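Local coordinates for mirolysin (Tannerella forsythia, PDB 6R7V), which is a zinc metallopeptidase of the pappalysin family, a metzincin that probably cleaves peptide bonds and is held here as a cysteine-switch latent zymogen, at residues K104-D109 with R149-I154. The protein carries 1 engineered substitution. Sequence-based numbering, arbitrary orientation.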
ATOM      1  N   LYS A 104       3.795  -8.154  11.015  1.00 14.33           N
ATOM      2  CA  LYS A 104       3.964  -9.538  11.458  1.00 14.59           C
ATOM      3  C   LYS A 104       2.723 -10.304  11.134  1.00 16.11           C
ATOM      4  O   LYS A 104       1.614  -9.825  11.395  1.00 15.43           O
ATOM      5  CB  LYS A 104       4.241  -9.654  12.971  1.00 16.93           C
ATOM      6  CG  LYS A 104       5.570  -9.109  13.453  1.00 22.52           C
ATOM      7  CD  LYS A 104       5.717  -9.331  14.971  1.00 27.09           C
ATOM      8  CE  LYS A 104       6.803  -8.448  15.511  1.00 30.86           C
ATOM      9  NZ  LYS A 104       7.061  -8.694  16.950  1.00 34.10           N
ATOM     10  N   LEU A 105       2.887 -11.547  10.659  1.00 15.20           N
ATOM     11  CA  LEU A 105       1.711 -12.358  10.433  1.00 15.73           C
ATOM     12  C   LEU A 105       1.028 -12.663  11.765  1.00 17.03           C
ATOM     13  O   LEU A 105       1.696 -12.976  12.760  1.00 17.24           O
ATOM     14  CB  LEU A 105       2.102 -13.670   9.758  1.00 15.98           C
ATOM     15  CG  LEU A 105       2.562 -13.549   8.291  1.00 18.14           C
ATOM     16  CD1 LEU A 105       3.110 -14.909   7.794  1.00 20.06           C
ATOM     17  CD2 LEU A 105       1.377 -13.154   7.381  1.00 19.55           C
ATOM     18  N   ALA A 106      -0.298 -12.567  11.781  1.00 16.67           N
ATOM     19  CA  ALA A 106      -1.082 -12.860  12.971  1.00 16.82           C
ATOM     20  C   ALA A 106      -0.862 -14.280  13.455  1.00 18.29           C
ATOM     21  O   ALA A 106      -0.655 -15.189  12.661  1.00 16.92           O
ATOM     22  CB  ALA A 106      -2.563 -12.667  12.659  1.00 19.44           C
ATOM     23  N   ARG A 107      -0.930 -14.470  14.776  1.00 16.14           N
ATOM     24  CA  ARG A 107      -0.798 -15.775  15.397  1.00 16.52           C
ATOM     25  C   ARG A 107      -2.071 -16.146  16.143  1.00 17.89           C
ATOM     26  O   ARG A 107      -2.218 -17.277  16.610  1.00 19.18           O
ATOM     27  CB  ARG A 107       0.431 -15.855  16.315  1.00 19.98           C
ATOM     28  CG  ARG A 107       1.749 -15.658  15.557  1.00 21.67           C
ATOM     29  CD  ARG A 107       2.081 -16.747  14.538  1.00 26.56           C
ATOM     30  NE  ARG A 107       1.960 -18.109  15.073  1.00 33.42           N
ATOM     31  CZ  ARG A 107       2.911 -18.757  15.740  1.00 54.93           C
ATOM     32  NH1 ARG A 107       4.084 -18.179  15.969  1.00 44.63           N
ATOM     33  NH2 ARG A 107       2.696 -19.989  16.183  1.00 48.42           N
ATOM     34  N   ARG A 108      -3.002 -15.191  16.234  1.00 17.21           N
ATOM     35  CA  ARG A 108      -4.317 -15.424  16.871  1.00 17.10           C
ATOM     36  C   ARG A 108      -5.387 -14.908  15.937  1.00 17.01           C
ATOM     37  O   ARG A 108      -5.268 -13.768  15.467  1.00 17.94           O
ATOM     38  CB  ARG A 108      -4.405 -14.715  18.231  1.00 18.97           C
ATOM     39  CG  ARG A 108      -3.435 -15.295  19.242  1.00 28.01           C
ATOM     40  CD  ARG A 108      -3.340 -14.439  20.454  1.00 38.51           C
ATOM     41  NE  ARG A 108      -2.153 -14.770  21.238  1.00 43.40           N
ATOM     42  CZ  ARG A 108      -1.940 -14.338  22.475  1.00 62.15           C
ATOM     43  NH1 ARG A 108      -2.817 -13.536  23.064  1.00 39.36           N
ATOM     44  NH2 ARG A 108      -0.844 -14.695  23.127  1.00 58.01           N
ATOM     45  N   ASP A 109      -6.394 -15.753  15.623  1.00 16.97           N
ATOM     46  CA  ASP A 109      -7.433 -15.346  14.682  1.00 15.85           C
ATOM     47  C   ASP A 109      -8.526 -14.572  15.450  1.00 18.91           C
ATOM     48  O   ASP A 109      -8.428 -14.455  16.673  1.00 17.86           O
ATOM     49  CB  ASP A 109      -7.982 -16.554  13.882  1.00 17.98           C
ATOM     50  CG  ASP A 109      -8.919 -17.505  14.602  1.00 22.61           C
ATOM     51  OD1 ASP A 109      -9.350 -17.185  15.743  1.00 19.73           O
ATOM     52  OD2 ASP A 109      -9.201 -18.600  14.041  1.00 25.64           O
ATOM     53  N   ARG A 149     -10.241  -3.522  12.306  1.00 17.15           N
ATOM     54  CA  ARG A 149      -9.732  -2.590  13.320  0.55 17.24           C
ATOM     55  C   ARG A 149      -8.443  -3.137  13.902  1.00 18.69           C
ATOM     56  O   ARG A 149      -7.671  -2.396  14.496  1.00 18.37           O
ATOM     57  CB  ARG A 149     -10.745  -2.425  14.460  0.55 18.32           C
ATOM     58  CG  ARG A 149     -12.132  -2.002  14.010  0.55 24.43           C
ATOM     59  CD  ARG A 149     -13.111  -1.886  15.175  0.55 25.71           C
ATOM     60  NE  ARG A 149     -12.741  -0.865  16.164  0.55 26.49           N
ATOM     61  CZ  ARG A 149     -12.805   0.445  15.948  0.55 40.01           C
ATOM     62  NH1 ARG A 149     -13.160   0.912  14.756  0.55 27.27           N
ATOM     63  NH2 ARG A 149     -12.489   1.300  16.914  0.55 35.74           N
ATOM     64  N   ARG A 150      -8.224  -4.459  13.783  1.00 17.27           N
ATOM     65  CA  ARG A 150      -7.094  -5.121  14.412  1.00 17.02           C
ATOM     66  C   ARG A 150      -6.092  -5.733  13.452  1.00 18.36           C
ATOM     67  O   ARG A 150      -4.946  -5.930  13.859  1.00 18.72           O
ATOM     68  CB  ARG A 150      -7.607  -6.215  15.340  1.00 19.36           C
ATOM     69  CG  ARG A 150      -8.360  -5.593  16.524  1.00 25.19           C
ATOM     70  CD  ARG A 150      -8.904  -6.606  17.483  1.00 38.21           C
ATOM     71  NE  ARG A 150     -10.112  -6.060  18.097  1.00 57.85           N
ATOM     72  CZ  ARG A 150     -10.848  -6.684  19.005  1.00 75.35           C
ATOM     73  NH1 ARG A 150     -10.493  -7.884  19.447  1.00 64.12           N
ATOM     74  NH2 ARG A 150     -11.944  -6.113  19.484  1.00 64.70           N
ATOM     75  N   TYR A 151      -6.508  -6.089  12.247  1.00 15.06           N
ATOM     76  CA  TYR A 151      -5.611  -6.731  11.287  1.00 14.39           C
ATOM     77  C   TYR A 151      -5.582  -5.985   9.996  1.00 15.95           C
ATOM     78  O   TYR A 151      -6.608  -5.483   9.526  1.00 15.94           O
ATOM     79  CB  TYR A 151      -6.122  -8.163  10.934  1.00 14.48           C
ATOM     80  CG  TYR A 151      -6.342  -9.078  12.120  1.00 14.13           C
ATOM     81  CD1 TYR A 151      -5.356  -9.978  12.527  1.00 14.64           C
ATOM     82  CD2 TYR A 151      -7.580  -9.134  12.766  1.00 14.29           C
ATOM     83  CE1 TYR A 151      -5.581 -10.872  13.573  1.00 15.43           C
ATOM     84  CE2 TYR A 151      -7.831 -10.060  13.777  1.00 15.10           C
ATOM     85  CZ  TYR A 151      -6.824 -10.919  14.185  1.00 16.05           C
ATOM     86  OH  TYR A 151      -7.065 -11.787  15.215  1.00 17.32           O
ATOM     87  N   LEU A 152      -4.399  -5.966   9.372  1.00 13.65           N
ATOM     88  CA  LEU A 152      -4.292  -5.588   7.964  1.00 13.45           C
ATOM     89  C   LEU A 152      -4.566  -6.846   7.170  1.00 15.26           C
ATOM     90  O   LEU A 152      -3.841  -7.839   7.282  1.00 14.86           O
ATOM     91  CB  LEU A 152      -2.923  -5.002   7.594  1.00 14.11           C
ATOM     92  CG  LEU A 152      -2.528  -5.012   6.085  1.00 16.56           C
ATOM     93  CD1 LEU A 152      -3.460  -4.124   5.226  1.00 16.47           C
ATOM     94  CD2 LEU A 152      -1.103  -4.523   5.871  1.00 16.96           C
ATOM     95  N   ASN A 153      -5.618  -6.790   6.348  1.00 13.83           N
ATOM     96  CA  ASN A 153      -6.012  -7.881   5.465  1.00 13.80           C
ATOM     97  C   ASN A 153      -5.413  -7.684   4.083  1.00 13.34           C
ATOM     98  O   ASN A 153      -5.635  -6.630   3.462  1.00 13.97           O
ATOM     99  CB  ASN A 153      -7.527  -7.932   5.327  1.00 14.58           C
ATOM    100  CG  ASN A 153      -8.240  -8.369   6.564  1.00 15.94           C
ATOM    101  OD1 ASN A 153      -8.658  -9.529   6.701  1.00 16.39           O
ATOM    102  ND2 ASN A 153      -8.395  -7.465   7.505  1.00 16.17           N
ATOM    103  N   ILE A 154      -4.634  -8.671   3.625  1.00 13.51           N
ATOM    104  CA  ILE A 154      -4.036  -8.656   2.306  1.00 13.55           C
ATOM    105  C   ILE A 154      -4.591  -9.824   1.530  1.00 14.19           C
ATOM    106  O   ILE A 154      -4.305 -10.981   1.903  1.00 15.70           O
ATOM    107  CB  ILE A 154      -2.504  -8.738   2.339  1.00 14.96           C
ATOM    108  CG1 ILE A 154      -1.868  -7.618   3.199  1.00 14.18           C
ATOM    109  CG2 ILE A 154      -1.989  -8.712   0.893  1.00 18.01           C
ATOM    110  CD1 ILE A 154      -0.286  -7.713   3.267  1.00 16.63           C
TER
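Tyr151 reaches across to the chain that leaves strand 101-105 and donates a hydrogen bond from its phenol OH to the backbone carbonyl O of Arg108, with OH to O at 2.7 Å. The pair joins the loop that follows strand 101-105 to the residue just before strand 152-157 in the mixed sheet of this metzincin zymogen: both strands run parallel to strand 45-55, which lies between them; they do not pair with each other, and the tyrosine side chain makes the link between the loops next to them. The acceptor sits at the edge of the ring, in its plane, and the phenol approaches it from a bent direction, the C=O...OH angle being 131° with the donor tilted 33° from the carbonyl plane. Farther along the same edge, the Ala106 methyl meets the ring from near its plane, CB lying 3.6 Å from CE1 of Tyr151. One side of the ring's rim is thus lined by a methyl and a carbonyl from the same loop.

With CG anti to the carbonyl carbon (chi1 -55°), the ring extends toward residues 106-109. Trp146 packs against it edge-to-face, and Leu307 of helix 304-307 also touches the tyrosine side chain.

The loop that presents the carbonyl has its own supports. Ala106 is still hydrogen-bonded through its backbone to Val49 of the central strand, while the Arg108 side chain leads away to the C-terminal tail, where NE bonds to the carbonyl of Asn309 and NH2 to that of Pro310. The Asp109 side chain starts off away from the 149-154 segment; OD1 accepts from the backbone N of both Asn111 and Asn113. Its main chain nevertheless passes close by, with Asp109 C 3.2 Å from Tyr151 OH.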